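PDB 7K4O: carboxylic ester hydrolase from Aspergillus niger, which hydrolyses ester bonds as a tannin acyl hydrolase (tannase) of the serine-hydrolase type, probably releasing gallic acid from tannins. Local coordinates for residues G354-I357 / A358-D362; L136-N139 / G140-D143; F217-T220 / Q221-Y224; Y376-L379 / K380-I384. One frame throughout, in Å; residues are numbered along the deposited sequence.

Contact 1 of 4, residues G354-I357 / A358-D362; sequences GEYI and ALLVD. With NAG (2-acetamido-2-deoxy-beta-D-glucopyranose), chain E.
The last turns of helix 351-361 bring Tyr356 and Ile357 against Val361, where the helix widens into a pi-type turn. Val361 CG2 lies over one face of the Tyr356 ring, 4.0 Å from the ring centroid, a CH-pi contact displaced toward the rim. The same methyl meets Ile357 CD1 at 3.9 Å, the two side chains running side by side. Leu360 crosses the tyrosine at about a right angle and sets its CB 3.8 Å from Tyr356 CE1. With CG anti to the backbone N (chi1 169°), the Tyr356 ring is carried along the helix to these two residues.

The backbone records the change of pitch. Ala358 N, Leu359 N and Leu360 N make ordinary i to i+4 bonds, whereas Asp362 N reaches five residues back to Ile357 O, at 2.8 Å and almost straight (176°). Ile357 O also accepts Val361 N from above its carbonyl plane, at 3.3 Å. Glu355 OE1 takes a hydrogen bond from Gln351 NE2. Tyr356 meets Trp215 and packs on helix 215-221, the helix that carries part of the trihydroxybenzoate pocket; Ile357 and Val361 rest on Trp382 of helix 376-390. Asp362 CB comes 3.6 Å from O5 of an N-acetylglucosamine.

Contact 2 of 4, residues L136-N139 / G140-D143; sequences LLAN and GTLD. With NAG (2-acetamido-2-deoxy-beta-D-glucopyranose), chain H.
Leu137 has CG anti to its carbonyl carbon (chi1 -63°), while Asp143 has CG anti to the backbone N (chi1 -175°), and the two side chains meet at about a right angle. Leu137 CD2 is 3.6 Å from Asp143 OD2, and Leu137 CG packs on the aspartate CB. The leucine also leans across Thr141, its CB 4.0 Å from Thr141 CG2.

The backbone beneath is a tight antiparallel hairpin. Ala138 to Thr141 form a type II beta turn, closed by Thr141 N donating to Ala138 O at 3.0 Å, with the donor well above the carbonyl plane. Gly140 occupies the third position of the turn with positive phi. Leu137 N donates in return to Thr141 O at 2.8 Å. Because Leu137 and Ala138 both stand opposite Thr141, the register slips by one residue: a classic beta bulge. Beyond it, Leu136 and Leu142 form a non-hydrogen-bonded pair whose side chains diverge, although in one of two Leu142 conformers Leu136 CD2 and Leu142 CD1 come within 3.9 Å.

At the turn, Asn139 ND2 is covalently joined to C1 of an N-acetylglucosamine (1.5 Å), placing this N-linked sugar at the protein surface. Asp143 is the N-cap of helix 144-169, its OD1 accepting from Thr146 N. The hairpin leads directly into that helix, while Leu136 packs on Leu359 of helix 351-361.

Contact 3 of 4, residues F217-T220 / Q221-Y224; sequences FQQT and QHLY. With GDE (3,4,5-trihydroxybenzoic acid), chain J.
The end of helix 215-221 and the turn after it form one wall of the 3,4,5-trihydroxybenzoate pocket, with Gln218, Gln219 and His222 gathered round the ligand hydroxyls. Gln218 NE2 donates to hydroxyl OAE at 3.0 Å, almost straight (178°). His222 NE2 shares a 2.7 Å hydrogen bond with OAD, which lies in the plane of the imidazole at its edge, and makes a longer bond to OAE. Gln219 OE1 accepts from OAE at 2.7 Å, while its NE2 donates to OAC at 2.8 Å; bends at chi2 turn both glutamine amides toward the ligand.

Gln221 probably helps to position this group. Its NE2 donates to Gln218 O at 3.1 Å, in the carbonyl plane on a lone pair, and lies 3.8 Å above the His222 ring plane, over its centre; it also bonds Tyr325 OH. Here the helix gives way to tighter turns: Gln221 N still bonds Phe217 O, but His222 N and Leu223 N reach back only three residues, to Gln219 O and Thr220 O. His222 ND1 pairs with Asp333, which helps fix the rotation of the imidazole. Ser421 O also accepts from Gln218 NE2, and the ligand bonds His465 of a probable Ser-His-Asp triad.

Contact 4 of 4, residues Y376-L379 / K380-I384; sequences YDTL and KDWMI
One face of the Trp382 indole receives Thr378 CG2, which sits 3.7 Å from the centroid of the six-membered ring and only 10° off its normal. This is a close CH-pi contact over the benzo part of the indole. At the edge, near the ring plane, Leu379 CD2 meets Trp382 CZ3 at 3.8 Å, so two successive residues of the preceding turn touch the indole from different directions. Thr378 puts OG1 anti to its carbonyl carbon (chi1 -50°), which leaves CG2 anti to the backbone N and directed to the ring.

All of this lies on the first turns of helix 376-390. Lys380 N, Asp381 N, Trp382 N and Met383 N bond in sequence to the carbonyls four residues earlier, with Trp382 N to Thr378 O at 3.0 Å. Met383 extends from the next position toward Phe217 and Gln221 of helix 215-221.

The polar side chains turn to other partners: in the modelled one of its two conformers Lys380 forms a salt bridge with Asp315, and Asp377 OD2 bonds Ser316 OG. The indole is thus held by CH-pi and apolar contact, through the Thr378 methyl and Leu379 CD2, while the threonine hydroxyl is turned to Thr375 N, just ahead of the helix.

From the N terminus, contact 2 comes first, a glycosylated hairpin leading into helix 144-169. Contact 3 follows at the end of helix 215-221, then contact 1 at the end of helix 351-361 and contact 4 at the start of helix 376-390. Each is local and they follow in series, none nesting or crossing; only contact 2 closes a hairpin turn. Contact 1 is the hub: it touches contact 2, its Ile357 packs on Leu223 of contact 3, and Trp382 of contact 4 packs against it. Contacts 3 and 4 also touch, whereas contact 2 stays about 13 Å, between nearest atoms, from contact 3.

Contact 1 of 4, residues G354-I357 / A358-D362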
loop_
_atom_site.group_PDB
_atom_site.type_symbol
_atom_site.label_atom_id
_atom_site.label_comp_id
_atom_site.label_asym_id
_atom_site.label_seq_id
_atom_site.Cartn_x
_atom_site.Cartn_y
_atom_site.Cartn_z
ATOM N N GLY A 354 3.901 -15.648 -8.288
ATOM C CA GLY A 354 4.969 -16.627 -8.516
ATOM C C GLY A 354 6.167 -16.349 -7.641
ATOM O O GLY A 354 6.792 -17.303 -7.100
ATOM N N GLU A 355 6.517 -15.077 -7.485
ATOM C CA GLU A 355 7.706 -14.742 -6.691
ATOM C C GLU A 355 7.477 -15.182 -5.232
ATOM O O GLU A 355 8.459 -15.632 -4.581
ATOM C CB GLU A 355 8.035 -13.254 -6.751
ATOM C CG GLU A 355 9.207 -12.885 -5.840
ATOM C CD GLU A 355 9.965 -11.637 -6.199
ATOM O OE1 GLU A 355 9.463 -10.845 -7.018
ATOM O OE2 GLU A 355 11.082 -11.472 -5.680
ATOM N N TYR A 356 6.317 -14.947 -4.642
ATOM C CA TYR A 356 6.043 -15.364 -3.254
ATOM C C TYR A 356 6.310 -16.885 -3.119
ATOM O O TYR A 356 7.069 -17.308 -2.224
ATOM C CB TYR A 356 4.647 -15.011 -2.787
ATOM C CG TYR A 356 4.293 -15.666 -1.479
ATOM C CD1 TYR A 356 5.040 -15.411 -0.354
ATOM C CD2 TYR A 356 3.249 -16.558 -1.342
ATOM C CE1 TYR A 356 4.785 -16.048 0.854
ATOM C CE2 TYR A 356 2.922 -17.128 -0.122
ATOM C CZ TYR A 356 3.693 -16.874 0.993
ATOM O OH TYR A 356 3.441 -17.494 2.187
ATOM N N ILE A 357 5.718 -17.675 -3.997
ATOM C CA ILE A 357 5.899 -19.160 -3.897
ATOM C C ILE A 357 7.370 -19.515 -4.072
ATOM O O ILE A 357 7.921 -20.286 -3.250
ATOM C CB ILE A 357 4.974 -19.906 -4.868
ATOM C CG1 ILE A 357 3.504 -19.577 -4.611
ATOM C CG2 ILE A 357 5.266 -21.415 -4.816
ATOM C CD1 ILE A 357 3.023 -19.698 -3.182
ATOM N N ALA A 358 8.027 -18.990 -5.099
ATOM C CA ALA A 358 9.428 -19.360 -5.387
ATOM C C ALA A 358 10.357 -18.900 -4.255
ATOM O O ALA A 358 11.293 -19.633 -3.883
ATOM C CB ALA A 358 9.864 -18.814 -6.719
ATOM N N LEU A 359 10.186 -17.665 -3.747
ATOM C CA LEU A 359 11.154 -17.033 -2.829
ATOM C C LEU A 359 10.903 -17.455 -1.371
ATOM O O LEU A 359 11.869 -17.682 -0.660
ATOM C CB LEU A 359 11.029 -15.513 -2.926
ATOM C CG LEU A 359 12.093 -14.737 -2.163
ATOM C CD1 LEU A 359 13.467 -14.918 -2.776
ATOM C CD2 LEU A 359 11.650 -13.283 -2.082
ATOM N N LEU A 360 9.660 -17.423 -0.911
ATOM C CA LEU A 360 9.370 -17.511 0.521
ATOM C C LEU A 360 8.681 -18.830 0.895
ATOM O O LEU A 360 8.580 -19.114 2.067
ATOM C CB LEU A 360 8.561 -16.293 0.940
ATOM C CG LEU A 360 9.373 -14.997 1.000
ATOM C CD1 LEU A 360 8.412 -13.824 1.004
ATOM C CD2 LEU A 360 10.251 -14.991 2.233
ATOM N N VAL A 361 8.218 -19.608 -0.069
ATOM C CA VAL A 361 7.671 -20.953 0.206
ATOM C C VAL A 361 8.722 -21.987 -0.199
ATOM O O VAL A 361 9.251 -22.695 0.683
ATOM C CB VAL A 361 6.321 -21.151 -0.487
ATOM C CG1 VAL A 361 5.820 -22.578 -0.220
ATOM C CG2 VAL A 361 5.295 -20.116 -0.029
ATOM N N ASP A 362 9.104 -22.012 -1.463
ATOM C CA ASP A 362 10.114 -22.979 -1.988
ATOM C C ASP A 362 11.530 -22.545 -1.636
ATOM O O ASP A 362 12.477 -23.386 -1.598
ATOM C CB ASP A 362 9.960 -23.116 -3.496
ATOM C CG ASP A 362 8.628 -23.727 -3.940
ATOM O OD1 ASP A 362 7.881 -24.253 -3.110
ATOM O OD2 ASP A 362 8.335 -23.603 -5.146
HETATM C C1 NAG E . 12.339 -25.457 -5.659
HETATM C C2 NAG E . 12.711 -26.647 -6.607
HETATM C C3 NAG E . 11.509 -27.482 -6.916
HETATM C C4 NAG E . 10.934 -27.989 -5.572
HETATM C C5 NAG E . 10.635 -26.794 -4.677
HETATM C C6 NAG E . 10.241 -27.284 -3.287
HETATM C C7 NAG E . 14.607 -26.081 -8.071
HETATM C C8 NAG E . 14.985 -25.438 -9.366
HETATM N N2 NAG E . 13.315 -26.086 -7.804
HETATM O O3 NAG E . 12.092 -28.518 -7.707
HETATM O O4 NAG E . 9.646 -28.595 -5.757
HETATM O O5 NAG E . 11.779 -26.022 -4.522
HETATM O O6 NAG E . 11.393 -27.615 -2.473
HETATM O O7 NAG E . 15.428 -26.606 -7.366
#

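Contact 2 of 4, residues L136-N139 / G140-D143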
loop_
_atom_site.group_PDB
_atom_site.type_symbol
_atom_site.label_atom_id
_atom_site.label_comp_id
_atom_site.label_asym_id
_atom_site.label_seq_id
_atom_site.Cartn_x
_atom_site.Cartn_y
_atom_site.Cartn_z
ATOM N N LEU A 136 17.817 -15.011 0.210
ATOM C CA LEU A 136 18.269 -16.420 0.264
ATOM C C LEU A 136 19.770 -16.486 0.457
ATOM O O LEU A 136 20.532 -15.867 -0.296
ATOM C CB LEU A 136 17.871 -17.187 -0.996
ATOM C CG LEU A 136 16.399 -17.245 -1.320
ATOM C CD1 LEU A 136 16.194 -17.959 -2.649
ATOM C CD2 LEU A 136 15.566 -17.856 -0.226
ATOM N N LEU A 137 20.205 -17.248 1.451
ATOM C CA LEU A 137 21.632 -17.596 1.602
ATOM C C LEU A 137 22.064 -18.676 0.592
ATOM O O LEU A 137 23.262 -18.709 0.229
ATOM C CB LEU A 137 21.921 -18.047 3.026
ATOM C CG LEU A 137 21.713 -17.017 4.136
ATOM C CD1 LEU A 137 21.957 -17.642 5.493
ATOM C CD2 LEU A 137 22.648 -15.810 3.920
ATOM N N ALA A 138 21.150 -19.542 0.204
ATOM C CA ALA A 138 21.351 -20.664 -0.737
ATOM C C ALA A 138 19.963 -21.106 -1.133
ATOM O O ALA A 138 18.976 -20.698 -0.518
ATOM C CB ALA A 138 22.132 -21.810 -0.102
ATOM N N ASN A 139 19.874 -21.969 -2.128
ATOM C CA ASN A 139 18.597 -22.579 -2.480
ATOM C C ASN A 139 18.184 -23.473 -1.317
ATOM O O ASN A 139 18.979 -24.371 -0.942
ATOM C CB ASN A 139 18.669 -23.328 -3.803
ATOM C CG ASN A 139 18.784 -22.373 -4.977
ATOM O OD1 ASN A 139 18.091 -21.335 -5.039
ATOM N ND2 ASN A 139 19.705 -22.673 -5.861
ATOM N N GLY A 140 17.032 -23.161 -0.740
ATOM C CA GLY A 140 16.481 -23.811 0.454
ATOM C C GLY A 140 16.807 -23.131 1.756
ATOM O O GLY A 140 16.300 -23.609 2.757
ATOM N N THR A 141 17.601 -22.068 1.760
ATOM C CA THR A 141 18.052 -21.464 3.039
ATOM C C THR A 141 17.713 -19.967 3.061
ATOM O O THR A 141 18.349 -19.204 2.350
ATOM C CB THR A 141 19.551 -21.651 3.233
ATOM O OG1 THR A 141 19.885 -23.036 3.062
ATOM C CG2 THR A 141 20.014 -21.220 4.594
ATOM N N LEU A 142 16.677 -19.623 3.802
ATOM C CA LEU A 142 16.413 -18.174 4.036
ATOM C C LEU A 142 17.484 -17.398 4.901
ATOM O O LEU A 142 18.191 -17.889 5.862
ATOM C CB LEU A 142 15.076 -18.116 4.777
ATOM C CG LEU A 142 14.144 -16.975 4.407
ATOM C CD1 LEU A 142 13.531 -17.205 3.044
ATOM C CD2 LEU A 142 13.059 -16.823 5.457
ATOM N N ASP A 143 17.744 -16.169 4.471
ATOM C CA ASP A 143 18.506 -15.234 5.309
ATOM C C ASP A 143 17.470 -14.633 6.275
ATOM O O ASP A 143 16.700 -13.700 5.869
ATOM C CB ASP A 143 19.162 -14.178 4.452
ATOM C CG ASP A 143 20.076 -13.243 5.209
ATOM O OD1 ASP A 143 19.849 -13.060 6.418
ATOM O OD2 ASP A 143 21.024 -12.699 4.590
HETATM C C1 NAG H . 19.908 -21.953 -7.118
HETATM C C2 NAG H . 21.320 -21.864 -7.643
HETATM C C3 NAG H . 21.361 -21.207 -9.014
HETATM C C4 NAG H . 20.475 -22.077 -9.886
HETATM C C5 NAG H . 19.057 -22.125 -9.288
HETATM C C6 NAG H . 17.994 -22.856 -10.111
HETATM C C7 NAG H . 21.871 -19.860 -6.299
HETATM C C8 NAG H . 21.931 -19.526 -4.815
HETATM N N2 NAG H . 21.942 -21.153 -6.558
HETATM O O3 NAG H . 22.713 -21.055 -9.414
HETATM O O4 NAG H . 20.198 -21.446 -11.120
HETATM O O5 NAG H . 19.148 -22.740 -8.023
HETATM O O6 NAG H . 18.532 -24.106 -10.577
HETATM O O7 NAG H . 21.655 -19.053 -7.186
#

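Contact 3 of 4, residues F217-T220 / Q221-Y224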
loop_
_atom_site.group_PDB
_atom_site.type_symbol
_atom_site.label_atom_id
_atom_site.label_comp_id
_atom_site.label_asym_id
_atom_site.label_seq_id
_atom_site.Cartn_x
_atom_site.Cartn_y
_atom_site.Cartn_z
ATOM N N PHE A 217 -2.224 -14.357 2.198
ATOM C CA PHE A 217 -3.458 -14.326 1.382
ATOM C C PHE A 217 -3.213 -13.395 0.211
ATOM O O PHE A 217 -3.502 -13.732 -0.930
ATOM C CB PHE A 217 -4.641 -13.900 2.239
ATOM C CG PHE A 217 -5.143 -14.943 3.207
ATOM C CD1 PHE A 217 -4.396 -15.328 4.309
ATOM C CD2 PHE A 217 -6.335 -15.609 2.972
ATOM C CE1 PHE A 217 -4.818 -16.342 5.142
ATOM C CE2 PHE A 217 -6.785 -16.580 3.839
ATOM C CZ PHE A 217 -6.030 -16.949 4.914
ATOM N N GLN A 218 -2.635 -12.213 0.465
ATOM C CA GLN A 218 -2.457 -11.181 -0.568
ATOM C C GLN A 218 -1.507 -11.702 -1.643
ATOM O O GLN A 218 -1.747 -11.480 -2.838
ATOM C CB GLN A 218 -1.886 -9.910 0.074
ATOM C CG GLN A 218 -1.305 -8.928 -0.942
ATOM C CD GLN A 218 -2.246 -8.555 -2.077
ATOM O OE1 GLN A 218 -3.463 -8.597 -1.913
ATOM N NE2 GLN A 218 -1.644 -8.114 -3.172
ATOM N N GLN A 219 -0.352 -12.315 -1.288
ATOM C CA GLN A 219 0.614 -12.691 -2.325
ATOM C C GLN A 219 0.049 -13.896 -3.116
ATOM O O GLN A 219 0.134 -13.919 -4.359
ATOM C CB GLN A 219 1.986 -13.050 -1.765
ATOM C CG GLN A 219 2.627 -11.982 -0.861
ATOM C CD GLN A 219 2.602 -10.600 -1.454
ATOM O OE1 GLN A 219 2.611 -10.431 -2.678
ATOM N NE2 GLN A 219 2.700 -9.588 -0.571
ATOM N N THR A 220 -0.536 -14.845 -2.414
ATOM C CA THR A 220 -1.008 -16.078 -3.090
ATOM C C THR A 220 -2.200 -15.754 -4.010
ATOM O O THR A 220 -2.290 -16.388 -5.097
ATOM C CB THR A 220 -1.382 -17.139 -2.082
ATOM O OG1 THR A 220 -0.280 -17.371 -1.195
ATOM C CG2 THR A 220 -1.759 -18.440 -2.754
ATOM N N GLN A 221 -3.065 -14.823 -3.655
ATOM C CA GLN A 221 -4.260 -14.505 -4.483
ATOM C C GLN A 221 -3.847 -13.943 -5.833
ATOM O O GLN A 221 -4.695 -14.007 -6.769
ATOM C CB GLN A 221 -5.292 -13.659 -3.749
ATOM C CG GLN A 221 -4.854 -12.250 -3.424
ATOM C CD GLN A 221 -4.987 -11.278 -4.579
ATOM O OE1 GLN A 221 -5.999 -11.321 -5.305
ATOM N NE2 GLN A 221 -3.946 -10.451 -4.788
ATOM N N HIS A 222 -2.619 -13.489 -6.010
ATOM C CA HIS A 222 -2.116 -13.020 -7.313
ATOM C C HIS A 222 -2.120 -14.186 -8.340
ATOM O O HIS A 222 -2.064 -13.883 -9.529
ATOM C CB HIS A 222 -0.735 -12.424 -7.209
ATOM C CG HIS A 222 -0.717 -10.971 -6.842
ATOM N ND1 HIS A 222 -1.242 -10.008 -7.699
ATOM C CD2 HIS A 222 -0.212 -10.315 -5.750
ATOM C CE1 HIS A 222 -1.009 -8.806 -7.170
ATOM N NE2 HIS A 222 -0.389 -8.966 -5.951
ATOM N N LEU A 223 -2.173 -15.431 -7.867
ATOM C CA LEU A 223 -2.190 -16.632 -8.764
ATOM C C LEU A 223 -3.634 -17.018 -9.021
ATOM O O LEU A 223 -3.828 -17.900 -9.846
ATOM C CB LEU A 223 -1.417 -17.792 -8.121
ATOM C CG LEU A 223 0.079 -17.610 -7.985
ATOM C CD1 LEU A 223 0.738 -18.842 -7.326
ATOM C CD2 LEU A 223 0.755 -17.331 -9.298
ATOM N N TYR A 224 -4.625 -16.437 -8.327
ATOM C CA TYR A 224 -6.025 -16.915 -8.427
ATOM C C TYR A 224 -6.545 -16.815 -9.886
ATOM O O TYR A 224 -7.052 -17.822 -10.448
ATOM C CB TYR A 224 -6.950 -16.172 -7.488
ATOM C CG TYR A 224 -8.379 -16.605 -7.571
ATOM C CD1 TYR A 224 -8.728 -17.948 -7.551
ATOM C CD2 TYR A 224 -9.385 -15.677 -7.748
ATOM C CE1 TYR A 224 -10.050 -18.337 -7.688
ATOM C CE2 TYR A 224 -10.705 -16.057 -7.861
ATOM C CZ TYR A 224 -11.042 -17.397 -7.887
ATOM O OH TYR A 224 -12.376 -17.765 -7.982
HETATM O OAA GDE J . 4.314 -2.485 -3.380
HETATM O OAB GDE J . 3.215 -2.388 -5.299
HETATM O OAC GDE J . 3.690 -7.398 -1.990
HETATM O OAD GDE J . 0.154 -6.478 -5.069
HETATM O OAE GDE J . 1.373 -8.164 -3.389
HETATM C CAF GDE J . 3.616 -5.202 -3.103
HETATM C CAG GDE J . 1.811 -4.729 -4.676
HETATM C CAH GDE J . 3.543 -2.997 -4.247
HETATM C CAI GDE J . 3.090 -6.484 -2.887
HETATM C CAJ GDE J . 1.299 -6.039 -4.488
HETATM C CAK GDE J . 2.989 -4.387 -4.032
HETATM C CAL GDE J . 1.918 -6.870 -3.594
#

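Contact 4 of 4, residues Y376-L379 / K380-I384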
loop_
_atom_site.group_PDB
_atom_site.type_symbol
_atom_site.label_atom_id
_atom_site.label_comp_id
_atom_site.label_asym_id
_atom_site.label_seq_id
_atom_site.Cartn_x
_atom_site.Cartn_y
_atom_site.Cartn_z
ATOM N N TYR A 376 -7.379 -24.643 -6.957
ATOM C CA TYR A 376 -7.932 -23.783 -5.887
ATOM C C TYR A 376 -7.449 -24.279 -4.518
ATOM O O TYR A 376 -7.132 -23.452 -3.629
ATOM C CB TYR A 376 -9.456 -23.700 -5.943
ATOM C CG TYR A 376 -10.010 -23.159 -7.244
ATOM C CD1 TYR A 376 -9.353 -22.204 -8.002
ATOM C CD2 TYR A 376 -11.214 -23.654 -7.742
ATOM C CE1 TYR A 376 -9.894 -21.709 -9.181
ATOM C CE2 TYR A 376 -11.772 -23.160 -8.909
ATOM C CZ TYR A 376 -11.127 -22.177 -9.628
ATOM O OH TYR A 376 -11.651 -21.710 -10.803
ATOM N N ASP A 377 -7.476 -25.589 -4.259
ATOM C CA ASP A 377 -7.076 -26.117 -2.936
ATOM C C ASP A 377 -5.570 -25.894 -2.695
ATOM O O ASP A 377 -5.216 -25.679 -1.508
ATOM C CB ASP A 377 -7.450 -27.607 -2.802
ATOM C CG ASP A 377 -8.932 -27.877 -2.592
ATOM O OD1 ASP A 377 -9.702 -26.943 -2.328
ATOM O OD2 ASP A 377 -9.335 -29.080 -2.715
ATOM N N THR A 378 -4.723 -25.955 -3.718
ATOM C CA THR A 378 -3.267 -25.678 -3.572
ATOM C C THR A 378 -3.142 -24.221 -3.062
ATOM O O THR A 378 -2.322 -23.979 -2.138
ATOM C CB THR A 378 -2.501 -25.790 -4.886
ATOM O OG1 THR A 378 -2.826 -27.041 -5.512
ATOM C CG2 THR A 378 -0.997 -25.697 -4.765
ATOM N N LEU A 379 -3.898 -23.314 -3.660
ATOM C CA LEU A 379 -3.852 -21.866 -3.257
ATOM C C LEU A 379 -4.323 -21.742 -1.802
ATOM O O LEU A 379 -3.673 -21.019 -0.994
ATOM C CB LEU A 379 -4.710 -21.009 -4.191
ATOM C CG LEU A 379 -4.308 -21.005 -5.660
ATOM C CD1 LEU A 379 -5.168 -20.039 -6.431
ATOM C CD2 LEU A 379 -2.851 -20.672 -5.884
ATOM N N LYS A 380 -5.406 -22.407 -1.422
ATOM C CA LYS A 380 -5.890 -22.396 -0.028
ATOM C C LYS A 380 -4.774 -22.874 0.902
ATOM O O LYS A 380 -4.526 -22.250 1.930
ATOM C CB LYS A 380 -7.127 -23.274 0.112
ATOM C CG LYS A 380 -7.554 -23.527 1.544
ATOM C CD LYS A 380 -8.651 -24.565 1.647
ATOM C CE LYS A 380 -9.067 -24.828 3.074
ATOM N NZ LYS A 380 -10.260 -25.705 3.134
ATOM N N ASP A 381 -4.128 -23.972 0.562
ATOM C CA ASP A 381 -3.107 -24.568 1.454
ATOM C C ASP A 381 -1.942 -23.574 1.638
ATOM O O ASP A 381 -1.429 -23.476 2.761
ATOM C CB ASP A 381 -2.575 -25.897 0.893
ATOM C CG ASP A 381 -3.619 -27.022 0.930
ATOM O OD1 ASP A 381 -4.612 -26.891 1.650
ATOM O OD2 ASP A 381 -3.410 -28.019 0.202
ATOM N N TRP A 382 -1.548 -22.892 0.578
ATOM C CA TRP A 382 -0.481 -21.848 0.657
ATOM C C TRP A 382 -0.947 -20.700 1.549
ATOM O O TRP A 382 -0.128 -20.215 2.390
ATOM C CB TRP A 382 -0.107 -21.393 -0.738
ATOM C CG TRP A 382 0.857 -22.296 -1.448
ATOM C CD1 TRP A 382 1.871 -23.045 -0.929
ATOM C CD2 TRP A 382 0.909 -22.485 -2.870
ATOM N NE1 TRP A 382 2.537 -23.674 -1.944
ATOM C CE2 TRP A 382 1.995 -23.329 -3.137
ATOM C CE3 TRP A 382 0.216 -21.922 -3.940
ATOM C CZ2 TRP A 382 2.362 -23.674 -4.436
ATOM C CZ3 TRP A 382 0.594 -22.235 -5.231
ATOM C CH2 TRP A 382 1.650 -23.111 -5.463
ATOM N N MET A 383 -2.193 -20.289 1.455
ATOM C CA MET A 383 -2.632 -19.140 2.289
ATOM C C MET A 383 -2.578 -19.539 3.758
ATOM O O MET A 383 -2.141 -18.741 4.626
ATOM C CB MET A 383 -4.022 -18.653 1.884
ATOM C CG MET A 383 -4.021 -18.127 0.466
ATOM S SD MET A 383 -5.624 -17.463 0.022
ATOM C CE MET A 383 -5.288 -16.889 -1.631
ATOM N N ILE A 384 -3.079 -20.741 4.074
ATOM C CA ILE A 384 -3.170 -21.212 5.480
ATOM C C ILE A 384 -1.789 -21.511 6.029
ATOM O O ILE A 384 -1.518 -21.126 7.186
ATOM C CB ILE A 384 -4.112 -22.428 5.584
ATOM C CG1 ILE A 384 -5.534 -21.973 5.230
ATOM C CG2 ILE A 384 -4.031 -23.030 6.983
ATOM C CD1 ILE A 384 -6.604 -23.090 5.262
#